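Local coordinates for protein nitrite oxidoreductase subunit C (Kuenenia stuttgartiensis, PDB 7B04) that binds a heme b and calcium ions as a subunit of the nitrite oxidoreductase complex, and probably takes part in its electron transfer, at residues N50-Q55 and S315-A320; Y110-W115 and K262-F267; Q159-L164 and N237-G242. All blocks are in the same frame, centred on the assembly; numbering follows the deposited sequence. Where two conformers were deposited one is given.

How the contacts relate
All three contacts join strands of subunit C, and they are nested along the chain: contact 3 lies within the loop closed by contact 2, which lies within that closed by contact 1. Contact 3 supplies L164, F241 and G242 to the heme pocket. Contact 2 is the deeply buried one; between nearest atoms, the side chain of its F267 is about 8 Å from the heme, while its W263 side chain lies about 5 Å from a calcium ion. Contact 1, at the surface, is away from these sites. Between centres, contact 2 is about 19 Å from contact 1 and 23 Å from contact 3, and contacts 1 and 3 are about 27 Å apart.

Contact 1 (N50-Q55 and S315-A320); sequences NVKYMQ and SLERIA
I319 CA lies over one face of the Y53 ring, almost at its centre, 4.0 Å from the centroid, in a CH-pi contact. A320 N lies over the same face, near CE2, and A320 CB is 3.5 Å from Y53 CE2. At the phenol end, I319 CG2 packs against OH and CZ of Y53. With CG anti to the backbone N (chi1 170°), the ring is set out from its strand beside the second segment. An alanine here would probably open a gap beside I319 CA and CG2 and A320 CB, leaving 319-320 less firmly held. Upstream the segments form a short parallel pairing: V51 N donates to S315 O (2.8 Å) and E317 N to V51 O (3.2 Å), joining strands 49-53 and 306-316, with strand 97-104 on the other edge of 49-53. V51 and L316 lie side by side on one face of the sheet, both buried. Past the strand, E317, its chain extended beyond CG, reaches across to the first segment. Its OE1 takes a weak bond from Y53 N at 3.3 Å, and its OE2 a weak, bent one from N50 ND2, the amide and carboxylate planes standing 67° apart.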
loop_
_atom_site.group_PDB
_atom_site.type_symbol
_atom_site.label_atom_id
_atom_site.label_comp_id
_atom_site.label_asym_id
_atom_site.label_seq_id
_atom_site.Cartn_x
_atom_site.Cartn_y
_atom_site.Cartn_z
ATOM N N ASN C 50 -1.016 -50.308 -45.529
ATOM C CA ASN C 50 -0.554 -51.665 -45.275
ATOM C C ASN C 50 0.618 -51.626 -44.304
ATOM O O ASN C 50 1.612 -50.934 -44.551
ATOM C CB ASN C 50 -0.148 -52.342 -46.585
ATOM C CG ASN C 50 0.069 -53.831 -46.432
ATOM O OD1 ASN C 50 -0.229 -54.412 -45.390
ATOM N ND2 ASN C 50 0.597 -54.459 -47.477
ATOM N N VAL C 51 0.501 -52.369 -43.207
ATOM C CA VAL C 51 1.570 -52.466 -42.221
ATOM C C VAL C 51 2.470 -53.615 -42.655
ATOM O O VAL C 51 2.082 -54.785 -42.583
ATOM C CB VAL C 51 1.018 -52.690 -40.809
ATOM C CG1 VAL C 51 2.146 -52.728 -39.806
ATOM C CG2 VAL C 51 0.040 -51.604 -40.446
ATOM N N LYS C 52 3.671 -53.280 -43.116
ATOM C CA LYS C 52 4.595 -54.276 -43.637
ATOM C C LYS C 52 5.281 -55.015 -42.495
ATOM O O LYS C 52 5.757 -54.394 -41.540
ATOM C CB LYS C 52 5.631 -53.613 -44.543
ATOM C CG LYS C 52 6.555 -54.594 -45.234
ATOM C CD LYS C 52 7.431 -53.893 -46.253
ATOM C CE LYS C 52 8.486 -54.832 -46.809
ATOM N NZ LYS C 52 7.882 -55.937 -47.602
ATOM N N TYR C 53 5.326 -56.341 -42.592
ATOM C CA TYR C 53 6.022 -57.139 -41.593
ATOM C C TYR C 53 7.526 -57.137 -41.850
ATOM O O TYR C 53 7.978 -57.481 -42.947
ATOM C CB TYR C 53 5.499 -58.573 -41.591
ATOM C CG TYR C 53 6.357 -59.478 -40.752
ATOM C CD1 TYR C 53 6.306 -59.419 -39.367
ATOM C CD2 TYR C 53 7.247 -60.364 -41.342
ATOM C CE1 TYR C 53 7.103 -60.233 -38.592
ATOM C CE2 TYR C 53 8.048 -61.179 -40.575
ATOM C CZ TYR C 53 7.971 -61.111 -39.201
ATOM O OH TYR C 53 8.767 -61.922 -38.432
ATOM N N MET C 54 8.298 -56.750 -40.835
ATOM C CA MET C 54 9.755 -56.683 -40.953
ATOM C C MET C 54 10.354 -56.689 -39.551
ATOM O O MET C 54 10.038 -55.803 -38.754
ATOM C CB MET C 54 10.194 -55.453 -41.748
ATOM C CG MET C 54 9.795 -54.112 -41.156
ATOM S SD MET C 54 10.499 -52.723 -42.056
ATOM C CE MET C 54 9.497 -52.751 -43.537
ATOM N N GLN C 55 11.090 -57.747 -39.199
ATOM C CA GLN C 55 11.882 -57.715 -37.969
ATOM C C GLN C 55 12.564 -56.353 -37.820
ATOM O O GLN C 55 13.377 -55.954 -38.659
ATOM C CB GLN C 55 12.880 -58.884 -37.912
ATOM C CG GLN C 55 14.226 -58.700 -38.598
ATOM C CD GLN C 55 15.300 -59.603 -38.017
ATOM O OE1 GLN C 55 15.042 -60.389 -37.103
ATOM N NE2 GLN C 55 16.513 -59.490 -38.541
ATOM N N SER C 315 -4.549 -52.365 -42.939
ATOM C CA SER C 315 -4.370 -53.810 -42.981
ATOM C C SER C 315 -3.011 -54.181 -42.409
ATOM O O SER C 315 -2.008 -53.515 -42.685
ATOM C CB SER C 315 -4.498 -54.349 -44.412
ATOM O OG SER C 315 -4.251 -55.743 -44.452
ATOM N N LEU C 316 -2.982 -55.245 -41.611
ATOM C CA LEU C 316 -1.750 -55.782 -41.051
ATOM C C LEU C 316 -1.372 -57.063 -41.783
ATOM O O LEU C 316 -2.207 -57.959 -41.944
ATOM C CB LEU C 316 -1.895 -56.049 -39.552
ATOM C CG LEU C 316 -1.647 -54.863 -38.616
ATOM C CD1 LEU C 316 -2.827 -53.901 -38.619
ATOM C CD2 LEU C 316 -1.349 -55.348 -37.208
ATOM N N GLU C 317 -0.120 -57.143 -42.224
ATOM C CA GLU C 317 0.377 -58.350 -42.865
ATOM C C GLU C 317 0.576 -59.462 -41.837
ATOM O O GLU C 317 0.747 -59.219 -40.639
ATOM C CB GLU C 317 1.700 -58.070 -43.580
ATOM C CG GLU C 317 1.590 -57.882 -45.084
ATOM C CD GLU C 317 2.729 -57.054 -45.647
ATOM O OE1 GLU C 317 3.901 -57.411 -45.402
ATOM O OE2 GLU C 317 2.454 -56.049 -46.337
ATOM N N ARG C 318 0.561 -60.700 -42.324
ATOM C CA ARG C 318 0.847 -61.840 -41.468
ATOM C C ARG C 318 2.346 -61.932 -41.191
ATOM O O ARG C 318 3.173 -61.336 -41.888
ATOM C CB ARG C 318 0.346 -63.136 -42.106
ATOM C CG ARG C 318 -1.167 -63.293 -42.098
ATOM C CD ARG C 318 -1.661 -63.923 -43.391
ATOM N NE ARG C 318 -3.112 -64.082 -43.406
ATOM C CZ ARG C 318 -3.961 -63.156 -43.844
ATOM N NH1 ARG C 318 -5.266 -63.387 -43.821
ATOM N NH2 ARG C 318 -3.504 -61.999 -44.304
ATOM N N ILE C 319 2.692 -62.692 -40.157
ATOM C CA ILE C 319 4.085 -62.841 -39.755
ATOM C C ILE C 319 4.728 -63.933 -40.599
ATOM O O ILE C 319 4.169 -65.025 -40.755
ATOM C CB ILE C 319 4.189 -63.169 -38.257
ATOM C CG1 ILE C 319 3.619 -62.028 -37.412
ATOM C CG2 ILE C 319 5.633 -63.462 -37.869
ATOM C CD1 ILE C 319 3.438 -62.390 -35.954
ATOM N N ALA C 320 5.908 -63.638 -41.147
ATOM C CA ALA C 320 6.686 -64.607 -41.917
ATOM C C ALA C 320 7.307 -65.600 -40.939
ATOM O O ALA C 320 8.484 -65.520 -40.577
ATOM C CB ALA C 320 7.742 -63.911 -42.766
#

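Contact 2 (Y110-W115 and K262-F267); sequences YFQVIW and KWTVVF
W115 and W263 lie side by side, pointing the same way on one face of an antiparallel pairing between strands 108-116 and 262-270. Their rings are nearly parallel, with planes at 23°, but slid so far apart that they barely overlap. Instead, W263 CB lies over one face of the six-membered ring of W115, offset toward the rim, 3.6 Å from the centroid in a CH-pi contact. W115 CG sits between its backbone N and carbonyl carbon (chi1 71°), and from there the indole ends nearer the second strand, over W263 CB. W115 CH2 also meets V265 CG2 at 3.7 Å. Further along this face, V113 CG2 approaches the F267 ring at its edge, in plane, 4.0 Å from CE2. On the other face, I114 and T264 run alongside one another, I114 CG1 to T264 CG2 at 3.7 Å, while the K262 chain crosses that of I114, its CE against I114 CG2, and Q112 CG rests on V266 CG1 at 3.5 Å. Straight backbone bonds join V113 N to V265 O at 2.7 Å and V265 N to V113 O at 2.9 Å. W167 of strand 162-168 packs on W115, W263, V265 and F267. Between the segments, then, side chains meet by apolar and CH-pi packing while the backbone supplies the polar bonds, and W263, touching the ligands D117 and D132, is second shell to the calcium.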
loop_
_atom_site.group_PDB
_atom_site.type_symbol
_atom_site.label_atom_id
_atom_site.label_comp_id
_atom_site.label_asym_id
_atom_site.label_seq_id
_atom_site.Cartn_x
_atom_site.Cartn_y
_atom_site.Cartn_z
ATOM N N TYR C 110 4.598 -49.796 -35.319
ATOM C CA TYR C 110 5.155 -48.453 -35.442
ATOM C C TYR C 110 4.465 -47.736 -36.595
ATOM O O TYR C 110 4.400 -48.271 -37.709
ATOM C CB TYR C 110 6.669 -48.466 -35.712
ATOM C CG TYR C 110 7.536 -49.211 -34.720
ATOM C CD1 TYR C 110 8.161 -48.555 -33.664
ATOM C CD2 TYR C 110 7.764 -50.567 -34.867
ATOM C CE1 TYR C 110 8.978 -49.251 -32.767
ATOM C CE2 TYR C 110 8.569 -51.261 -33.984
ATOM C CZ TYR C 110 9.173 -50.603 -32.939
ATOM O OH TYR C 110 9.974 -51.304 -32.065
ATOM N N PHE C 111 4.012 -46.508 -36.347
ATOM C CA PHE C 111 3.435 -45.637 -37.366
ATOM C C PHE C 111 4.313 -44.410 -37.502
ATOM O O PHE C 111 4.684 -43.808 -36.493
ATOM C CB PHE C 111 2.030 -45.141 -36.985
ATOM C CG PHE C 111 0.947 -46.165 -37.115
ATOM C CD1 PHE C 111 0.851 -47.201 -36.203
ATOM C CD2 PHE C 111 -0.016 -46.064 -38.106
ATOM C CE1 PHE C 111 -0.166 -48.134 -36.295
ATOM C CE2 PHE C 111 -1.040 -47.004 -38.202
ATOM C CZ PHE C 111 -1.109 -48.037 -37.293
ATOM N N GLN C 112 4.613 -44.021 -38.737
ATOM C CA GLN C 112 5.401 -42.826 -39.015
ATOM C C GLN C 112 4.535 -41.834 -39.779
ATOM O O GLN C 112 3.975 -42.178 -40.830
ATOM C CB GLN C 112 6.645 -43.190 -39.828
ATOM C CG GLN C 112 7.646 -42.076 -40.005
ATOM C CD GLN C 112 8.526 -42.292 -41.210
ATOM O OE1 GLN C 112 8.043 -42.337 -42.341
ATOM N NE2 GLN C 112 9.823 -42.467 -40.976
ATOM N N VAL C 113 4.440 -40.608 -39.265
ATOM C CA VAL C 113 3.622 -39.557 -39.860
ATOM C C VAL C 113 4.527 -38.369 -40.172
ATOM O O VAL C 113 5.299 -37.920 -39.312
ATOM C CB VAL C 113 2.473 -39.133 -38.931
ATOM C CG1 VAL C 113 1.540 -38.188 -39.650
ATOM C CG2 VAL C 113 1.723 -40.367 -38.425
ATOM N N ILE C 114 4.415 -37.848 -41.394
ATOM C CA ILE C 114 5.240 -36.745 -41.870
ATOM C C ILE C 114 4.353 -35.677 -42.495
ATOM O O ILE C 114 3.519 -35.978 -43.357
ATOM C CB ILE C 114 6.275 -37.226 -42.904
ATOM C CG1 ILE C 114 7.338 -38.098 -42.243
ATOM C CG2 ILE C 114 6.905 -36.051 -43.617
ATOM C CD1 ILE C 114 8.277 -38.755 -43.230
ATOM N N TRP C 115 4.549 -34.432 -42.072
ATOM C CA TRP C 115 3.865 -33.292 -42.660
ATOM C C TRP C 115 4.819 -32.109 -42.636
ATOM O O TRP C 115 5.796 -32.090 -41.883
ATOM C CB TRP C 115 2.567 -32.958 -41.920
ATOM C CG TRP C 115 2.780 -32.377 -40.555
ATOM C CD1 TRP C 115 2.775 -31.055 -40.215
ATOM C CD2 TRP C 115 3.033 -33.102 -39.346
ATOM N NE1 TRP C 115 3.002 -30.913 -38.867
ATOM C CE2 TRP C 115 3.165 -32.155 -38.311
ATOM C CE3 TRP C 115 3.158 -34.460 -39.038
ATOM C CZ2 TRP C 115 3.414 -32.523 -36.990
ATOM C CZ3 TRP C 115 3.407 -34.822 -37.727
ATOM C CH2 TRP C 115 3.534 -33.858 -36.721
ATOM N N LYS C 262 9.973 -29.341 -41.601
ATOM C CA LYS C 262 9.184 -30.561 -41.699
ATOM C C LYS C 262 9.237 -31.342 -40.392
ATOM O O LYS C 262 10.282 -31.404 -39.740
ATOM C CB LYS C 262 9.687 -31.445 -42.845
ATOM C CG LYS C 262 9.248 -32.895 -42.755
ATOM C CD LYS C 262 9.693 -33.681 -43.969
ATOM C CE LYS C 262 8.788 -33.389 -45.147
ATOM N NZ LYS C 262 8.975 -34.334 -46.279
ATOM N N TRP C 263 8.099 -31.924 -40.016
ATOM C CA TRP C 263 7.988 -32.778 -38.841
ATOM C C TRP C 263 7.996 -34.240 -39.264
ATOM O O TRP C 263 7.384 -34.609 -40.271
ATOM C CB TRP C 263 6.707 -32.490 -38.056
ATOM C CG TRP C 263 6.817 -31.369 -37.075
ATOM C CD1 TRP C 263 6.284 -30.121 -37.199
ATOM C CD2 TRP C 263 7.495 -31.393 -35.811
ATOM N NE1 TRP C 263 6.591 -29.363 -36.095
ATOM C CE2 TRP C 263 7.334 -30.121 -35.228
ATOM C CE3 TRP C 263 8.226 -32.364 -35.119
ATOM C CZ2 TRP C 263 7.875 -29.794 -33.987
ATOM C CZ3 TRP C 263 8.762 -32.037 -33.886
ATOM C CH2 TRP C 263 8.583 -30.764 -33.333
ATOM N N THR C 264 8.686 -35.072 -38.489
ATOM C CA THR C 264 8.628 -36.520 -38.651
ATOM C C THR C 264 8.385 -37.116 -37.273
ATOM O O THR C 264 9.244 -37.021 -36.390
ATOM C CB THR C 264 9.905 -37.082 -39.278
ATOM O OG1 THR C 264 10.152 -36.426 -40.527
ATOM C CG2 THR C 264 9.750 -38.574 -39.533
ATOM N N VAL C 265 7.220 -37.728 -37.090
ATOM C CA VAL C 265 6.833 -38.324 -35.819
ATOM C C VAL C 265 6.504 -39.786 -36.061
ATOM O O VAL C 265 5.856 -40.130 -37.056
ATOM C CB VAL C 265 5.620 -37.592 -35.205
ATOM C CG1 VAL C 265 5.179 -38.257 -33.905
ATOM C CG2 VAL C 265 5.935 -36.120 -34.987
ATOM N N VAL C 266 6.956 -40.650 -35.157
ATOM C CA VAL C 266 6.598 -42.059 -35.200
ATOM C C VAL C 266 5.940 -42.436 -33.882
ATOM O O VAL C 266 6.377 -42.012 -32.805
ATOM C CB VAL C 266 7.797 -42.984 -35.521
ATOM C CG1 VAL C 266 8.633 -42.407 -36.651
ATOM C CG2 VAL C 266 8.650 -43.242 -34.299
ATOM N N PHE C 267 4.876 -43.221 -33.978
ATOM C CA PHE C 267 4.138 -43.707 -32.822
ATOM C C PHE C 267 4.554 -45.144 -32.546
ATOM O O PHE C 267 4.735 -45.937 -33.474
ATOM C CB PHE C 267 2.628 -43.633 -33.058
ATOM C CG PHE C 267 2.092 -42.232 -33.159
ATOM C CD1 PHE C 267 1.593 -41.579 -32.042
ATOM C CD2 PHE C 267 2.082 -41.568 -34.375
ATOM C CE1 PHE C 267 1.094 -40.290 -32.140
ATOM C CE2 PHE C 267 1.585 -40.282 -34.478
ATOM C CZ PHE C 267 1.091 -39.643 -33.359
#

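Contact 3 (Q159-L164 and N237-G242). With HEM (protoporphyrin IX containing Fe), chain B.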
loop_
_atom_site.group_PDB
_atom_site.type_symbol
_atom_site.label_atom_id
_atom_site.label_comp_id
_atom_site.label_asym_id
_atom_site.label_seq_id
_atom_site.Cartn_x
_atom_site.Cartn_y
_atom_site.Cartn_z
ATOM N N GLN C 159 -21.725 -44.389 -27.603
ATOM C CA GLN C 159 -21.808 -45.852 -27.588
ATOM C C GLN C 159 -20.973 -46.477 -28.698
ATOM O O GLN C 159 -21.176 -47.641 -29.058
ATOM C CB GLN C 159 -23.261 -46.347 -27.665
ATOM C CG GLN C 159 -24.072 -46.068 -26.411
ATOM C CD GLN C 159 -25.218 -45.108 -26.655
ATOM O OE1 GLN C 159 -25.899 -45.184 -27.678
ATOM N NE2 GLN C 159 -25.437 -44.197 -25.713
ATOM N N LYS C 160 -20.038 -45.705 -29.244
ATOM C CA LYS C 160 -19.115 -46.170 -30.280
ATOM C C LYS C 160 -17.744 -45.597 -29.951
ATOM O O LYS C 160 -17.277 -44.644 -30.584
ATOM C CB LYS C 160 -19.595 -45.746 -31.671
ATOM C CG LYS C 160 -20.877 -46.441 -32.122
ATOM C CD LYS C 160 -21.290 -46.011 -33.521
ATOM C CE LYS C 160 -22.487 -46.809 -34.018
ATOM N NZ LYS C 160 -23.727 -46.508 -33.247
ATOM N N PRO C 161 -17.070 -46.158 -28.948
ATOM C CA PRO C 161 -15.825 -45.560 -28.449
ATOM C C PRO C 161 -14.669 -45.723 -29.425
ATOM O O PRO C 161 -14.701 -46.527 -30.358
ATOM C CB PRO C 161 -15.564 -46.325 -27.150
ATOM C CG PRO C 161 -16.201 -47.653 -27.378
ATOM C CD PRO C 161 -17.414 -47.397 -28.231
ATOM N N VAL C 162 -13.621 -44.931 -29.177
ATOM C CA VAL C 162 -12.452 -44.844 -30.043
ATOM C C VAL C 162 -11.210 -44.651 -29.177
ATOM O O VAL C 162 -11.275 -44.089 -28.079
ATOM C CB VAL C 162 -12.618 -43.686 -31.066
ATOM C CG1 VAL C 162 -11.297 -43.283 -31.711
ATOM C CG2 VAL C 162 -13.623 -44.062 -32.141
ATOM N N ASN C 163 -10.072 -45.132 -29.676
ATOM C CA ASN C 163 -8.776 -44.964 -29.032
ATOM C C ASN C 163 -8.009 -43.857 -29.745
ATOM O O ASN C 163 -8.012 -43.783 -30.976
ATOM C CB ASN C 163 -7.970 -46.266 -29.066
ATOM C CG ASN C 163 -6.896 -46.328 -27.988
ATOM O OD1 ASN C 163 -6.291 -47.376 -27.765
ATOM N ND2 ASN C 163 -6.657 -45.210 -27.315
ATOM N N LEU C 164 -7.350 -43.000 -28.967
ATOM C CA LEU C 164 -6.616 -41.859 -29.494
ATOM C C LEU C 164 -5.166 -41.915 -29.035
ATOM O O LEU C 164 -4.880 -42.277 -27.889
ATOM C CB LEU C 164 -7.237 -40.536 -29.013
ATOM C CG LEU C 164 -8.514 -39.907 -29.581
ATOM C CD1 LEU C 164 -8.313 -39.444 -31.008
ATOM C CD2 LEU C 164 -9.715 -40.839 -29.470
ATOM N N ASN C 237 -8.988 -41.960 -24.852
ATOM C CA ASN C 237 -10.200 -42.450 -25.495
ATOM C C ASN C 237 -11.200 -41.323 -25.715
ATOM O O ASN C 237 -11.120 -40.261 -25.090
ATOM C CB ASN C 237 -10.877 -43.547 -24.659
ATOM C CG ASN C 237 -10.240 -44.903 -24.848
ATOM O OD1 ASN C 237 -9.558 -45.409 -23.959
ATOM N ND2 ASN C 237 -10.467 -45.504 -26.009
ATOM N N ALA C 238 -12.153 -41.569 -26.617
ATOM C CA ALA C 238 -13.231 -40.622 -26.870
ATOM C C ALA C 238 -14.438 -41.361 -27.436
ATOM O O ALA C 238 -14.298 -42.350 -28.162
ATOM C CB ALA C 238 -12.789 -39.508 -27.825
ATOM N N GLU C 239 -15.625 -40.862 -27.086
ATOM C CA GLU C 239 -16.892 -41.321 -27.649
ATOM C C GLU C 239 -17.563 -40.171 -28.393
ATOM O O GLU C 239 -18.758 -39.915 -28.211
ATOM C CB GLU C 239 -17.822 -41.863 -26.556
ATOM C CG GLU C 239 -17.549 -43.295 -26.120
ATOM C CD GLU C 239 -18.508 -43.757 -25.032
ATOM O OE1 GLU C 239 -19.157 -42.891 -24.407
ATOM O OE2 GLU C 239 -18.614 -44.979 -24.795
ATOM N N GLY C 240 -16.791 -39.466 -29.206
ATOM C CA GLY C 240 -17.237 -38.256 -29.863
ATOM C C GLY C 240 -16.385 -37.070 -29.458
ATOM O O GLY C 240 -15.570 -37.130 -28.535
ATOM N N PHE C 241 -16.561 -35.989 -30.210
ATOM C CA PHE C 241 -15.854 -34.756 -29.899
ATOM C C PHE C 241 -16.542 -34.033 -28.748
ATOM O O PHE C 241 -17.769 -34.080 -28.614
ATOM C CB PHE C 241 -15.699 -33.881 -31.154
ATOM C CG PHE C 241 -16.964 -33.227 -31.672
ATOM C CD1 PHE C 241 -17.677 -32.298 -30.926
ATOM C CD2 PHE C 241 -17.405 -33.520 -32.952
ATOM C CE1 PHE C 241 -18.826 -31.705 -31.437
ATOM C CE2 PHE C 241 -18.541 -32.928 -33.461
ATOM C CZ PHE C 241 -19.250 -32.023 -32.705
ATOM N N GLY C 242 -15.734 -33.420 -27.886
ATOM C CA GLY C 242 -16.233 -32.885 -26.646
ATOM C C GLY C 242 -16.240 -33.908 -25.536
ATOM O O GLY C 242 -16.633 -33.592 -24.400
HETATM C CHA HEM B . -9.932 -32.550 -29.413
HETATM C CHB HEM B . -13.624 -31.752 -32.492
HETATM C CHC HEM B . -11.667 -35.083 -35.441
HETATM C CHD HEM B . -8.054 -36.016 -32.276
HETATM C C1A HEM B . -11.137 -32.115 -29.936
HETATM C C2A HEM B . -12.150 -31.362 -29.228
HETATM C C3A HEM B . -13.168 -31.129 -30.074
HETATM C C4A HEM B . -12.849 -31.744 -31.347
HETATM C CMA HEM B . -14.470 -30.354 -29.773
HETATM C CAA HEM B . -12.012 -30.895 -27.760
HETATM C CBA HEM B . -13.054 -31.560 -26.870
HETATM C CGA HEM B . -12.489 -32.834 -26.312
HETATM O O1A HEM B . -13.258 -33.818 -26.168
HETATM O O2A HEM B . -11.264 -32.861 -26.027
HETATM C C1B HEM B . -13.391 -32.539 -33.603
HETATM C C2B HEM B . -14.097 -32.490 -34.868
HETATM C C3B HEM B . -13.561 -33.420 -35.687
HETATM C C4B HEM B . -12.483 -34.073 -34.963
HETATM C CMB HEM B . -15.271 -31.523 -35.135
HETATM C CAB HEM B . -13.921 -33.788 -37.151
HETATM C CBB HEM B . -14.740 -33.078 -37.937
HETATM C C1C HEM B . -10.503 -35.573 -34.871
HETATM C C2C HEM B . -9.552 -36.461 -35.519
HETATM C C3C HEM B . -8.559 -36.713 -34.661
HETATM C C4C HEM B . -8.838 -36.012 -33.421
HETATM C CMC HEM B . -9.663 -37.004 -36.962
HETATM C CAC HEM B . -7.330 -37.610 -34.937
HETATM C CBC HEM B . -6.984 -38.593 -34.103
HETATM C C1D HEM B . -8.197 -35.083 -31.264
HETATM C C2D HEM B . -7.220 -34.748 -30.243
HETATM C C3D HEM B . -7.736 -33.798 -29.463
HETATM C C4D HEM B . -9.067 -33.485 -29.950
HETATM C CMD HEM B . -5.819 -35.372 -30.066
HETATM C CAD HEM B . -7.025 -33.158 -28.251
HETATM C CBD HEM B . -6.404 -31.821 -28.634
HETATM C CGD HEM B . -5.531 -31.327 -27.508
HETATM O O1D HEM B . -4.855 -30.284 -27.685
HETATM O O2D HEM B . -5.498 -31.979 -26.433
HETATM N NA HEM B . -11.607 -32.331 -31.217
HETATM N NB HEM B . -12.420 -33.511 -33.704
HETATM N NC HEM B . -10.039 -35.319 -33.586
HETATM N ND HEM B . -9.317 -34.284 -31.055
HETATM FE FE HEM B . -11.074 -33.910 -32.264
#
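Hydrogen bonds concentrate on the carbonyl oxygen of V162, which two donors reach from opposite faces of its plane. N237 ND2 is 2.6 Å from V162 O and stands well above the carbonyl plane, about 50° out of it. N237 CG is anti to its carbonyl carbon (chi1 -81°), which sets the amide on the side of V162 O. A238 N, 3.0 Å from the same oxygen, is tilted 28° on the other side. In return V162 N gives a weak, bent bond to A238 O. The side-chain amide of N237 thus adds to the backbone pairing, and its ND2 also bonds to L277 O. N163 lies next to it with its amide plane roughly parallel to that of N237, but the two amides are not bonded to each other: N163 ND2 bonds to L236 O and its OD1 to V279 N, close to the calcium ligands D235 and D278.

The backbone bonds belong to the end of an antiparallel pairing between strands 162-168 and 233-238, in a domain of the ethylbenzene dehydrogenase family. Beyond A238 the second segment leaves the sheet and bends to the porphyrin, and M155, the axial ligand of the heme iron, pairs by its backbone with G240.

Among the apolar contacts, L164 CD2 meets A238 CB at 3.7 Å, while its other methyl, CD1, lies 3.5 Å from CBC of one heme vinyl group. Where the strands part, CG of E239 packs on P161 CA at 3.7 Å, and P33 of subunit A packs on P161, N237 and E239.

Contacts with the heme itself come also from F241 and G242. F241 places CB 3.3 Å from the methine carbon CHB, and its CD2 and CE2 lie by methyl CMB. G242 N approaches the propionate oxygen O1A to 3.0 Å.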